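Local coordinates for protein putative carbonic anhydrase (Streptococcus mutans, PDB 3LAS) that probably catalyses the reversible interconversion of hydrogencarbonate and carbon dioxide, as a zinc-dependent carbonic anhydrase of the beta class, at residues C38-L43 against Y155-G160; G64-D69 against R132-L137; S73-E78 against S141-E146; F99-F104 against D118-P123. One frame throughout, in Å; residues are numbered along the deposited sequence.

Contact 1: C38-L43 against Y155-G160. With ZN (zinc ion), chain C.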
loop_
_atom_site.group_PDB
_atom_site.type_symbol
_atom_site.label_atom_id
_atom_site.label_comp_id
_atom_site.label_asym_id
_atom_site.label_seq_id
_atom_site.Cartn_x
_atom_site.Cartn_y
_atom_site.Cartn_z
ATOM N N CYS A 38 4.372 4.110 -3.981
ATOM C CA CYS A 38 3.166 4.893 -4.171
ATOM C C CYS A 38 2.013 4.012 -4.608
ATOM O O CYS A 38 2.182 2.954 -5.262
ATOM C CB CYS A 38 3.487 5.943 -5.253
ATOM S SG CYS A 38 2.043 7.119 -5.480
ATOM N N MET A 39 0.810 4.497 -4.318
ATOM C CA MET A 39 -0.476 3.943 -4.753
ATOM C C MET A 39 -0.761 3.993 -6.222
ATOM O O MET A 39 -1.756 3.413 -6.709
ATOM C CB MET A 39 -1.608 4.588 -3.959
ATOM C CG MET A 39 -1.773 6.086 -4.465
ATOM S SD MET A 39 -2.915 6.956 -3.317
ATOM C CE MET A 39 -2.942 8.539 -4.116
ATOM N N ASP A 40 0.093 4.719 -6.975
ATOM C CA ASP A 40 -0.137 4.985 -8.377
ATOM C C ASP A 40 -0.648 3.792 -9.165
ATOM O O ASP A 40 -0.086 2.708 -9.145
ATOM C CB ASP A 40 1.156 5.493 -9.019
ATOM C CG ASP A 40 0.876 6.090 -10.361
ATOM O OD1 ASP A 40 0.952 5.348 -11.387
ATOM O OD2 ASP A 40 0.698 7.315 -10.410
ATOM N N SER A 41 -1.739 4.063 -9.877
ATOM C CA SER A 41 -2.455 3.009 -10.662
ATOM C C SER A 41 -1.621 2.427 -11.777
ATOM O O SER A 41 -1.946 1.343 -12.312
ATOM C CB SER A 41 -3.730 3.588 -11.248
ATOM O OG SER A 41 -3.431 4.614 -12.229
ATOM N N ARG A 42 -0.538 3.120 -12.189
ATOM C CA ARG A 42 0.288 2.676 -13.336
ATOM C C ARG A 42 1.482 1.878 -12.880
ATOM O O ARG A 42 2.362 1.575 -13.699
ATOM C CB ARG A 42 0.753 3.878 -14.128
ATOM C CG ARG A 42 -0.447 4.772 -14.606
ATOM C CD ARG A 42 0.009 6.156 -15.022
ATOM N NE ARG A 42 0.541 6.865 -13.856
ATOM C CZ ARG A 42 1.057 8.086 -13.930
ATOM N NH1 ARG A 42 1.078 8.762 -15.111
ATOM N NH2 ARG A 42 1.665 8.615 -12.889
ATOM N N LEU A 43 1.545 1.532 -11.594
ATOM C CA LEU A 43 2.584 0.688 -11.058
ATOM C C LEU A 43 1.988 -0.592 -10.532
ATOM O O LEU A 43 1.204 -0.554 -9.546
ATOM C CB LEU A 43 3.414 1.424 -10.012
ATOM C CG LEU A 43 4.395 0.592 -9.186
ATOM C CD1 LEU A 43 5.433 -0.193 -10.033
ATOM C CD2 LEU A 43 5.037 1.449 -8.170
ATOM N N TYR A 155 10.790 4.238 -10.161
ATOM C CA TYR A 155 10.091 3.566 -11.260
ATOM C C TYR A 155 9.671 4.625 -12.307
ATOM O O TYR A 155 9.022 5.639 -11.955
ATOM C CB TYR A 155 8.828 2.897 -10.666
ATOM C CG TYR A 155 7.965 2.222 -11.721
ATOM C CD1 TYR A 155 6.738 2.832 -12.098
ATOM C CD2 TYR A 155 8.348 1.029 -12.349
ATOM C CE1 TYR A 155 5.919 2.186 -13.055
ATOM C CE2 TYR A 155 7.555 0.435 -13.290
ATOM C CZ TYR A 155 6.369 0.989 -13.638
ATOM O OH TYR A 155 5.620 0.364 -14.613
ATOM N N ASP A 156 9.983 4.364 -13.575
ATOM C CA ASP A 156 9.557 5.280 -14.675
ATOM C C ASP A 156 8.234 4.745 -15.186
ATOM O O ASP A 156 8.174 3.643 -15.781
ATOM C CB ASP A 156 10.641 5.240 -15.740
ATOM C CG ASP A 156 10.363 6.163 -16.865
ATOM O OD1 ASP A 156 11.321 6.812 -17.333
ATOM O OD2 ASP A 156 9.213 6.289 -17.338
ATOM N N VAL A 157 7.156 5.493 -14.987
ATOM C CA VAL A 157 5.822 4.987 -15.340
ATOM C C VAL A 157 5.669 4.847 -16.844
ATOM O O VAL A 157 4.789 4.115 -17.266
ATOM C CB VAL A 157 4.649 5.875 -14.833
ATOM C CG1 VAL A 157 4.575 5.829 -13.296
ATOM C CG2 VAL A 157 4.759 7.347 -15.305
ATOM N N ASP A 158 6.460 5.512 -17.658
ATOM C CA ASP A 158 6.338 5.377 -19.127
ATOM C C ASP A 158 7.089 4.209 -19.675
ATOM O O ASP A 158 6.729 3.728 -20.742
ATOM C CB ASP A 158 6.728 6.700 -19.840
ATOM C CG ASP A 158 5.740 7.807 -19.594
ATOM O OD1 ASP A 158 4.720 7.652 -18.926
ATOM O OD2 ASP A 158 6.005 8.848 -20.246
ATOM N N THR A 159 8.131 3.747 -19.000
ATOM C CA THR A 159 9.007 2.677 -19.604
ATOM C C THR A 159 8.949 1.380 -18.808
ATOM O O THR A 159 9.346 0.326 -19.339
ATOM C CB THR A 159 10.399 3.085 -19.729
ATOM O OG1 THR A 159 10.910 3.257 -18.394
ATOM C CG2 THR A 159 10.579 4.402 -20.531
ATOM N N GLY A 160 8.527 1.451 -17.529
ATOM C CA GLY A 160 8.562 0.249 -16.688
ATOM C C GLY A 160 9.879 0.098 -15.957
ATOM O O GLY A 160 9.999 -0.810 -15.149
HETATM ZN ZN ZN C . 2.734 8.643 -7.020
HETATM O O HOH W 1 0.916 9.198 -8.038
#
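R42 links D40 of the zinc site to V157 of the loop 155-160. From CB it sets out with CG anti to its own carbonyl carbon (chi1 -56°), runs on extended through chi2, and then bends at chi3 (-65°), which turns the guanidinium back to the residue two places earlier. NE meets D40 OD1 at 2.9 Å and NH2 meets D40 OD2 at 3.0 Å. In this side-on grip each carboxylate oxygen offers its syn lone pair and lies close to the guanidinium plane. The remaining nitrogen, NH1, has V157 CG2 above it at 3.9 Å, near the rim of the guanidinium face. NH1 also forms a salt bridge with D93 and a hydrogen bond to L25 O of the second subunit. The backbone adds an Asx turn: R42 N donates to D40 OD1 at 2.8 Å, from above the carboxylate plane. L43 supplies the apolar half: its chi1 of 170° carries CD1 out over Y155, where the methyl lies on the ring face, 3.6 Å above its centre, in a CH-pi contact. The zinc is held by C38 SG at 2.3 Å, by H91 and C94, and by a water at 2.2 Å that donates to D40 OD2. In the D40 conformer described here, the carboxylate is therefore a second-shell group and not a metal ligand. This is consistent with the Asp-Arg dyad of the open, water-ligated form of beta-class carbonic anhydrases. The arginine probably keeps the aspartate ionised, so that its oxygen can orient the zinc-bound water and accept its hydrogen.

Contact 2: G64-D69 against R132-L137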
loop_
_atom_site.group_PDB
_atom_site.type_symbol
_atom_site.label_atom_id
_atom_site.label_comp_id
_atom_site.label_asym_id
_atom_site.label_seq_id
_atom_site.Cartn_x
_atom_site.Cartn_y
_atom_site.Cartn_z
ATOM N N GLY A 64 4.500 7.137 -1.739
ATOM C CA GLY A 64 5.492 6.205 -1.194
ATOM C C GLY A 64 6.222 6.871 -0.040
ATOM O O GLY A 64 7.440 6.601 0.157
ATOM N N ARG A 65 5.579 7.718 0.759
ATOM C CA ARG A 65 6.260 8.490 1.819
ATOM C C ARG A 65 6.329 7.748 3.121
ATOM O O ARG A 65 5.420 6.957 3.456
ATOM C CB ARG A 65 5.502 9.754 2.095
ATOM C CG ARG A 65 5.245 10.642 0.816
ATOM C CD ARG A 65 6.452 10.819 -0.095
ATOM N NE ARG A 65 7.751 11.165 0.529
ATOM C CZ ARG A 65 8.115 12.415 0.781
ATOM N NH1 ARG A 65 7.301 13.432 0.558
ATOM N NH2 ARG A 65 9.336 12.525 1.240
ATOM N N VAL A 66 7.361 7.895 3.902
ATOM C CA VAL A 66 7.439 7.225 5.185
ATOM C C VAL A 66 6.661 8.055 6.169
ATOM O O VAL A 66 6.778 9.328 6.272
ATOM C CB VAL A 66 8.927 7.030 5.577
ATOM C CG1 VAL A 66 9.016 6.710 7.081
ATOM C CG2 VAL A 66 9.526 5.935 4.680
ATOM N N THR A 67 5.719 7.413 6.830
ATOM C CA THR A 67 4.756 7.947 7.830
ATOM C C THR A 67 4.755 7.057 9.060
ATOM O O THR A 67 5.336 5.967 9.016
ATOM C CB THR A 67 3.324 7.980 7.239
ATOM O OG1 THR A 67 2.949 6.588 7.029
ATOM C CG2 THR A 67 3.307 8.769 5.864
ATOM N N ASP A 68 4.030 7.459 10.078
ATOM C CA ASP A 68 3.831 6.591 11.236
ATOM C C ASP A 68 3.179 5.277 10.851
ATOM O O ASP A 68 3.542 4.246 11.429
ATOM C CB ASP A 68 2.994 7.274 12.339
ATOM C CG ASP A 68 3.743 8.412 13.045
ATOM O OD1 ASP A 68 4.938 8.557 12.950
ATOM O OD2 ASP A 68 3.018 9.147 13.776
ATOM N N ASP A 69 2.250 5.253 9.907
ATOM C CA ASP A 69 1.628 4.008 9.490
ATOM C C ASP A 69 2.605 3.124 8.748
ATOM O O ASP A 69 2.602 1.910 8.944
ATOM C CB ASP A 69 0.418 4.351 8.581
ATOM C CG ASP A 69 -0.461 3.169 8.267
ATOM O OD1 ASP A 69 -0.391 2.105 8.928
ATOM O OD2 ASP A 69 -1.278 3.295 7.332
ATOM N N ARG A 132 15.663 9.947 -0.712
ATOM C CA ARG A 132 16.685 10.084 0.342
ATOM C C ARG A 132 16.034 10.543 1.654
ATOM O O ARG A 132 16.413 10.049 2.737
ATOM C CB ARG A 132 17.701 11.140 -0.031
ATOM C CG ARG A 132 18.517 10.739 -1.201
ATOM C CD ARG A 132 19.576 11.892 -1.547
ATOM N NE ARG A 132 20.198 11.419 -2.794
ATOM C CZ ARG A 132 20.161 12.019 -3.947
ATOM N NH1 ARG A 132 19.687 13.221 -4.108
ATOM N NH2 ARG A 132 20.676 11.397 -4.981
ATOM N N GLU A 133 15.051 11.431 1.615
ATOM C CA GLU A 133 14.403 11.879 2.849
ATOM C C GLU A 133 13.657 10.696 3.517
ATOM O O GLU A 133 13.714 10.541 4.751
ATOM C CB GLU A 133 13.442 13.012 2.524
ATOM C CG GLU A 133 12.586 13.468 3.642
ATOM C CD GLU A 133 11.607 14.603 3.214
ATOM O OE1 GLU A 133 11.225 14.595 2.022
ATOM O OE2 GLU A 133 11.285 15.499 4.086
ATOM N N ASP A 134 12.990 9.858 2.714
ATOM C CA ASP A 134 12.216 8.753 3.307
ATOM C C ASP A 134 13.151 7.686 3.863
ATOM O O ASP A 134 12.903 7.123 4.980
ATOM C CB ASP A 134 11.260 8.193 2.228
ATOM C CG ASP A 134 10.055 9.064 2.089
ATOM O OD1 ASP A 134 9.563 9.630 3.076
ATOM O OD2 ASP A 134 9.507 9.124 1.017
ATOM N N ILE A 135 14.279 7.438 3.202
ATOM C CA ILE A 135 15.310 6.498 3.755
ATOM C C ILE A 135 15.807 7.074 5.051
ATOM O O ILE A 135 15.944 6.287 6.037
ATOM C CB ILE A 135 16.363 6.239 2.730
ATOM C CG1 ILE A 135 15.764 5.382 1.586
ATOM C CG2 ILE A 135 17.566 5.507 3.428
ATOM C CD1 ILE A 135 16.795 5.121 0.477
ATOM N N ALA A 136 16.092 8.392 5.138
ATOM C CA ALA A 136 16.546 8.957 6.436
ATOM C C ALA A 136 15.514 8.831 7.505
ATOM O O ALA A 136 15.901 8.513 8.672
ATOM C CB ALA A 136 16.888 10.430 6.238
ATOM N N LEU A 137 14.220 8.970 7.227
ATOM C CA LEU A 137 13.260 8.751 8.255
ATOM C C LEU A 137 13.264 7.335 8.779
ATOM O O LEU A 137 13.092 7.130 9.997
ATOM C CB LEU A 137 11.812 9.075 7.764
ATOM C CG LEU A 137 11.623 10.559 7.483
ATOM C CD1 LEU A 137 10.256 10.755 6.713
ATOM C CD2 LEU A 137 11.604 11.381 8.825
HETATM O O HOH W 2 7.763 11.307 4.306
#
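A single carboxylate, that of D134, receives both the side chain of R65 and the backbone of V66. R65 gets there by folding up: CG lies anti to the carbonyl carbon, and chi2 (-45°) and chi3 (-47°) both bend the chain, so the guanidinium turns toward the helix rather than running on. Its NE then donates to D134 OD2 at 2.7 Å, almost straight (174°), in the guanidinium plane and on the syn lone pair. In the conformer described here, E133, one residue earlier on the helix, reaches the same guanidinium with its chain extended beyond CG, and OE1 takes a bond from R65 NH2 at 2.9 Å. Arginine suits this place because its flat edge can serve two acids at once. The other oxygen, D134 OD1, accepts V66 N at 2.9 Å from well above the carboxylate plane. It also takes a water that donates to V66 O as well, so this buried acid is well satisfied. V66 has CG1 anti to its backbone N, which lays that methyl against L137 CB at 3.7 Å and puts CG2 beside D134 CB. Just beyond, T67 caps helix 68-80 through V70 N and meets D69 of the second subunit. The R65-E133-D134 salt-bridge network thus pins the loop leading into helix 68-80 onto helix 127-140, joining two beta-alpha-beta crossovers of the alpha/beta fold of beta-class carbonic anhydrases.

Contact 3: S73-E78 against S141-E146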
loop_
_atom_site.group_PDB
_atom_site.type_symbol
_atom_site.label_atom_id
_atom_site.label_comp_id
_atom_site.label_asym_id
_atom_site.label_seq_id
_atom_site.Cartn_x
_atom_site.Cartn_y
_atom_site.Cartn_z
ATOM N N SER A 73 3.639 -0.526 10.060
ATOM C CA SER A 73 3.509 -1.664 9.190
ATOM C C SER A 73 4.831 -2.394 9.004
ATOM O O SER A 73 4.843 -3.648 8.917
ATOM C CB SER A 73 2.912 -1.229 7.852
ATOM O OG SER A 73 1.607 -0.653 8.041
ATOM N N LEU A 74 5.923 -1.647 8.898
ATOM C CA LEU A 74 7.212 -2.254 8.787
ATOM C C LEU A 74 7.614 -2.962 10.048
ATOM O O LEU A 74 8.296 -4.003 9.963
ATOM C CB LEU A 74 8.298 -1.222 8.386
ATOM C CG LEU A 74 8.182 -0.671 6.993
ATOM C CD1 LEU A 74 9.134 0.484 6.783
ATOM C CD2 LEU A 74 8.477 -1.797 5.963
ATOM N N VAL A 75 7.299 -2.442 11.242
ATOM C CA VAL A 75 7.678 -3.142 12.484
ATOM C C VAL A 75 6.876 -4.438 12.509
ATOM O O VAL A 75 7.447 -5.526 12.910
ATOM C CB VAL A 75 7.316 -2.242 13.681
ATOM C CG1 VAL A 75 7.346 -3.115 15.005
ATOM C CG2 VAL A 75 8.178 -1.037 13.741
ATOM N N ILE A 76 5.627 -4.509 12.073
ATOM C CA ILE A 76 4.909 -5.788 11.987
ATOM C C ILE A 76 5.586 -6.648 10.958
ATOM O O ILE A 76 5.864 -7.870 11.206
ATOM C CB ILE A 76 3.392 -5.520 11.664
ATOM C CG1 ILE A 76 2.770 -4.846 12.866
ATOM C CG2 ILE A 76 2.714 -6.833 11.285
ATOM C CD1 ILE A 76 1.398 -4.193 12.492
ATOM N N SER A 77 5.896 -6.127 9.789
ATOM C CA SER A 77 6.546 -6.947 8.740
ATOM C C SER A 77 7.851 -7.597 9.210
ATOM O O SER A 77 8.103 -8.750 8.875
ATOM C CB SER A 77 6.823 -5.990 7.538
ATOM O OG SER A 77 7.488 -6.672 6.491
ATOM N N GLU A 78 8.639 -6.802 9.930
ATOM C CA GLU A 78 9.977 -7.226 10.336
ATOM C C GLU A 78 9.968 -8.084 11.592
ATOM O O GLU A 78 10.600 -9.178 11.647
ATOM C CB GLU A 78 10.848 -6.004 10.572
ATOM C CG GLU A 78 11.172 -5.319 9.227
ATOM C CD GLU A 78 11.812 -4.000 9.278
ATOM O OE1 GLU A 78 11.973 -3.383 10.343
ATOM O OE2 GLU A 78 12.095 -3.433 8.158
ATOM N N SER A 141 14.491 6.007 12.780
ATOM C CA SER A 141 13.408 5.489 13.637
ATOM C C SER A 141 14.034 4.399 14.544
ATOM O O SER A 141 14.613 3.427 14.020
ATOM C CB SER A 141 12.382 4.777 12.767
ATOM O OG SER A 141 11.479 4.079 13.650
ATOM N N PRO A 142 13.801 4.486 15.854
ATOM C CA PRO A 142 14.294 3.373 16.718
ATOM C C PRO A 142 13.514 2.093 16.519
ATOM O O PRO A 142 13.886 1.031 17.058
ATOM C CB PRO A 142 14.106 3.915 18.141
ATOM C CG PRO A 142 12.998 4.981 17.970
ATOM C CD PRO A 142 13.082 5.581 16.555
ATOM N N LEU A 143 12.428 2.101 15.772
ATOM C CA LEU A 143 11.663 0.913 15.558
ATOM C C LEU A 143 12.209 0.150 14.367
ATOM O O LEU A 143 11.695 -0.981 14.136
ATOM C CB LEU A 143 10.188 1.249 15.395
ATOM C CG LEU A 143 9.478 1.793 16.636
ATOM C CD1 LEU A 143 8.130 2.377 16.320
ATOM C CD2 LEU A 143 9.316 0.627 17.586
ATOM N N ILE A 144 13.112 0.688 13.591
ATOM C CA ILE A 144 13.659 -0.034 12.404
ATOM C C ILE A 144 15.130 -0.330 12.771
ATOM O O ILE A 144 15.947 0.571 12.952
ATOM C CB ILE A 144 13.588 0.864 11.157
ATOM C CG1 ILE A 144 12.197 1.342 10.827
ATOM C CG2 ILE A 144 14.208 0.094 9.991
ATOM C CD1 ILE A 144 11.173 0.261 10.543
ATOM N N PRO A 145 15.494 -1.592 12.890
ATOM C CA PRO A 145 16.817 -1.923 13.372
ATOM C C PRO A 145 17.902 -1.512 12.413
ATOM O O PRO A 145 17.703 -1.355 11.219
ATOM C CB PRO A 145 16.862 -3.465 13.231
ATOM C CG PRO A 145 15.606 -3.896 13.384
ATOM C CD PRO A 145 14.629 -2.738 12.997
ATOM N N GLU A 146 19.082 -1.377 12.975
ATOM C CA GLU A 146 20.269 -1.124 12.189
ATOM C C GLU A 146 20.672 -2.264 11.258
ATOM O O GLU A 146 21.186 -1.941 10.265
ATOM C CB GLU A 146 21.426 -0.839 13.125
HETATM O O HOH W 3 11.205 -3.459 12.879
#
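A type I beta turn, S141 to I144, follows helix 127-140 and lies against helix 68-80, so the contact joins two connections between strands of the alpha/beta fold. An ST turn shapes the loop: S141 OG accepts from L143 N at 3.1 Å, a task for which the short serine hydroxyl is well suited. The tight part lies at V75, whose CG2, anti to the carbonyl carbon, presses on L143 CB at 3.5 Å, closer than carbons usually pack. A beta-branched residue suits this spot because it brings a methyl close to the helix backbone, against the loop. Next to it, I144 has CG1 anti to its carbonyl carbon (chi1 -58°), and chi2 (-60°) then turns CD1 toward the helix until it rests on L74 CB at 3.9 Å. L74 and I144 both continue onto I86 of strand 85-91, so this flank belongs to the hydrophobic layer beneath the helix. V75 and L143 also meet the second subunit, through its L108 and Q119.

The E78 side is looser, although E78 is buried. Its long chain, extended beyond CG, carries the carboxylate toward the loop, its OE1 passing crosswise by I144 CD1 at 3.7 Å and lying 3.8 Å from P145 CD. Polar against apolar, these are only van der Waals approaches. OE1 is too far from L143 O to touch it, and both are acceptors, so a water within the glutamate's reach spans the interval and satisfies OE1. It donates one hydrogen to E78 OE1 at 2.7 Å and one to L143 O at 2.8 Å.

Contact 4: F99-F104 against D118-P123; sequences FTNAEF and DQDFLP. With GAI (guanidine), chain I.
A capping box opens helix 101-112, and its first turn packs against the loop leading to helix 127-140. F99, before the helix, has CG in the crowded position between N and carbonyl carbon (chi1 70°), which brings CE1 to F121 CB at 3.7 Å while P123 CB lies over one face of the ring. T100 is the N-cap: its OG1, placed with less certainty, accepts from E103 N, and T100 N donates to E103 OE1 at 3.1 Å. N101 carries the polar link, for an amide can give and take at once. OD1 accepts F121 N at 2.9 Å, from above the carbonyl plane, and ND2 donates to D120 OD1 at 2.9 Å, nearly straight (170°). That same D120 oxygen takes L122 N in an Asx turn, so two donors grip it and brace the loop beside the amide. F104 completes the turn with a T-shaped stack, planes 89° apart, its CD1 3.9 Å above the centre of the F121 ring; planar rings suit both places, one giving an edge C-H, the other a pi face. Both touch V75 of the second subunit. A guanidine, hydrogen-bonded to D68 O of that subunit, has N3 3.7 Å from F121 CZ.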
loop_
_atom_site.group_PDB
_atom_site.type_symbol
_atom_site.label_atom_id
_atom_site.label_comp_id
_atom_site.label_asym_id
_atom_site.label_seq_id
_atom_site.Cartn_x
_atom_site.Cartn_y
_atom_site.Cartn_z
ATOM N N PHE A 99 1.049 19.284 -6.450
ATOM C CA PHE A 99 0.420 20.268 -5.516
ATOM C C PHE A 99 1.378 20.671 -4.455
ATOM O O PHE A 99 2.350 19.975 -4.158
ATOM C CB PHE A 99 -0.877 19.666 -4.941
ATOM C CG PHE A 99 -0.611 18.543 -3.977
ATOM C CD1 PHE A 99 -0.470 18.785 -2.591
ATOM C CD2 PHE A 99 -0.529 17.219 -4.419
ATOM C CE1 PHE A 99 -0.175 17.684 -1.743
ATOM C CE2 PHE A 99 -0.293 16.199 -3.580
ATOM C CZ PHE A 99 -0.037 16.398 -2.242
ATOM N N THR A 100 1.081 21.814 -3.832
ATOM C CA THR A 100 1.706 22.219 -2.558
ATOM C C THR A 100 0.665 22.075 -1.445
ATOM O O THR A 100 -0.536 22.126 -1.628
ATOM C CB THR A 100 2.177 23.700 -2.563
ATOM O OG1 THR A 100 1.044 24.539 -2.648
ATOM C CG2 THR A 100 3.088 23.927 -3.767
ATOM N N ASN A 101 1.181 21.954 -0.204
ATOM C CA ASN A 101 0.249 21.942 0.894
ATOM C C ASN A 101 -0.614 23.152 0.969
ATOM O O ASN A 101 -1.831 23.022 1.234
ATOM C CB ASN A 101 0.980 21.780 2.257
ATOM C CG ASN A 101 1.444 20.417 2.563
ATOM O OD1 ASN A 101 0.800 19.393 2.174
ATOM N ND2 ASN A 101 2.567 20.324 3.322
ATOM N N ALA A 102 -0.049 24.321 0.735
ATOM C CA ALA A 102 -0.857 25.513 0.814
ATOM C C ALA A 102 -1.972 25.562 -0.218
ATOM O O ALA A 102 -3.088 25.853 0.114
ATOM C CB ALA A 102 0.106 26.757 0.663
ATOM N N GLU A 103 -1.669 25.192 -1.433
ATOM C CA GLU A 103 -2.682 25.271 -2.523
ATOM C C GLU A 103 -3.734 24.168 -2.239
ATOM O O GLU A 103 -4.938 24.395 -2.360
ATOM C CB GLU A 103 -2.048 24.836 -3.879
ATOM C CG GLU A 103 -0.887 25.648 -4.453
ATOM C CD GLU A 103 -0.248 25.007 -5.717
ATOM O OE1 GLU A 103 -0.197 23.688 -5.873
ATOM O OE2 GLU A 103 0.200 25.859 -6.523
ATOM N N PHE A 104 -3.287 22.981 -1.811
ATOM C CA PHE A 104 -4.228 21.856 -1.677
ATOM C C PHE A 104 -5.145 22.110 -0.497
ATOM O O PHE A 104 -6.327 21.900 -0.549
ATOM C CB PHE A 104 -3.459 20.584 -1.528
ATOM C CG PHE A 104 -4.319 19.378 -1.632
ATOM C CD1 PHE A 104 -4.207 18.380 -0.715
ATOM C CD2 PHE A 104 -5.180 19.129 -2.713
ATOM C CE1 PHE A 104 -4.927 17.191 -0.818
ATOM C CE2 PHE A 104 -5.907 17.893 -2.793
ATOM C CZ PHE A 104 -5.806 16.968 -1.805
ATOM N N ASP A 118 -3.157 22.789 8.767
ATOM C CA ASP A 118 -1.996 22.334 9.569
ATOM C C ASP A 118 -1.509 20.965 9.225
ATOM O O ASP A 118 -0.546 20.495 9.817
ATOM C CB ASP A 118 -2.360 22.353 11.081
ATOM N N GLN A 119 -2.141 20.284 8.282
ATOM C CA GLN A 119 -1.789 18.873 7.960
ATOM C C GLN A 119 -0.829 18.840 6.810
ATOM O O GLN A 119 -1.001 19.569 5.767
ATOM C CB GLN A 119 -3.031 18.156 7.452
ATOM C CG GLN A 119 -4.119 18.027 8.403
ATOM C CD GLN A 119 -3.773 17.092 9.577
ATOM O OE1 GLN A 119 -4.001 17.456 10.733
ATOM N NE2 GLN A 119 -3.107 15.985 9.294
ATOM N N ASP A 120 0.118 17.931 6.904
ATOM C CA ASP A 120 1.154 17.802 5.897
ATOM C C ASP A 120 0.741 16.649 4.960
ATOM O O ASP A 120 0.721 15.480 5.341
ATOM C CB ASP A 120 2.484 17.473 6.570
ATOM C CG ASP A 120 3.637 17.563 5.605
ATOM O OD1 ASP A 120 3.434 17.738 4.420
ATOM O OD2 ASP A 120 4.848 17.513 6.077
ATOM N N PHE A 121 0.404 16.978 3.750
ATOM C CA PHE A 121 0.081 15.977 2.732
ATOM C C PHE A 121 1.291 15.357 2.092
ATOM O O PHE A 121 1.147 14.448 1.218
ATOM C CB PHE A 121 -0.909 16.525 1.691
ATOM C CG PHE A 121 -2.279 16.726 2.312
ATOM C CD1 PHE A 121 -3.227 15.726 2.262
ATOM C CD2 PHE A 121 -2.588 17.922 2.955
ATOM C CE1 PHE A 121 -4.473 15.866 2.873
ATOM C CE2 PHE A 121 -3.885 18.061 3.561
ATOM C CZ PHE A 121 -4.783 16.992 3.512
ATOM N N LEU A 122 2.497 15.779 2.476
ATOM C CA LEU A 122 3.748 15.138 2.081
ATOM C C LEU A 122 4.069 15.228 0.586
ATOM O O LEU A 122 4.550 14.282 -0.027
ATOM C CB LEU A 122 3.929 13.699 2.596
ATOM C CG LEU A 122 3.654 13.484 4.050
ATOM C CD1 LEU A 122 3.629 12.012 4.464
ATOM C CD2 LEU A 122 4.628 14.275 4.926
ATOM N N PRO A 123 3.856 16.392 -0.086
ATOM C CA PRO A 123 4.284 16.555 -1.467
ATOM C C PRO A 123 5.799 16.573 -1.597
ATOM O O PRO A 123 6.501 16.721 -0.556
ATOM C CB PRO A 123 3.661 17.953 -1.877
ATOM C CG PRO A 123 3.750 18.733 -0.567
ATOM C CD PRO A 123 3.379 17.666 0.521
HETATM C C GAI I . -4.903 13.738 6.713
HETATM N N1 GAI I . -5.294 12.642 7.382
HETATM N N2 GAI I . -3.704 14.181 6.409
HETATM N N3 GAI I . -5.457 14.843 6.462
#

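Overall arrangement
Contact 1 contains the zinc ligand C38 and the second-shell D40; the others lie further off. Contact 2, centred about 19 Å from contact 1, reaches the site: its G64 N packs 3.8 Å from C38 CB. Contact 4 is tied to contact 2 where R65 NH1 meets L122 O at 2.9 Å, a probable hydrogen bond, and its F99 side chain is about 9 Å from the zinc. A guanidine lies beside its F121 and bonds to D68 O of the second subunit. Contacts 2 and 3 share helix 68-80, but contact 3, centred about 26 Å from contact 1, lies away from the zinc. Contact 1 encloses the rest in sequence, and all four touch the second subunit.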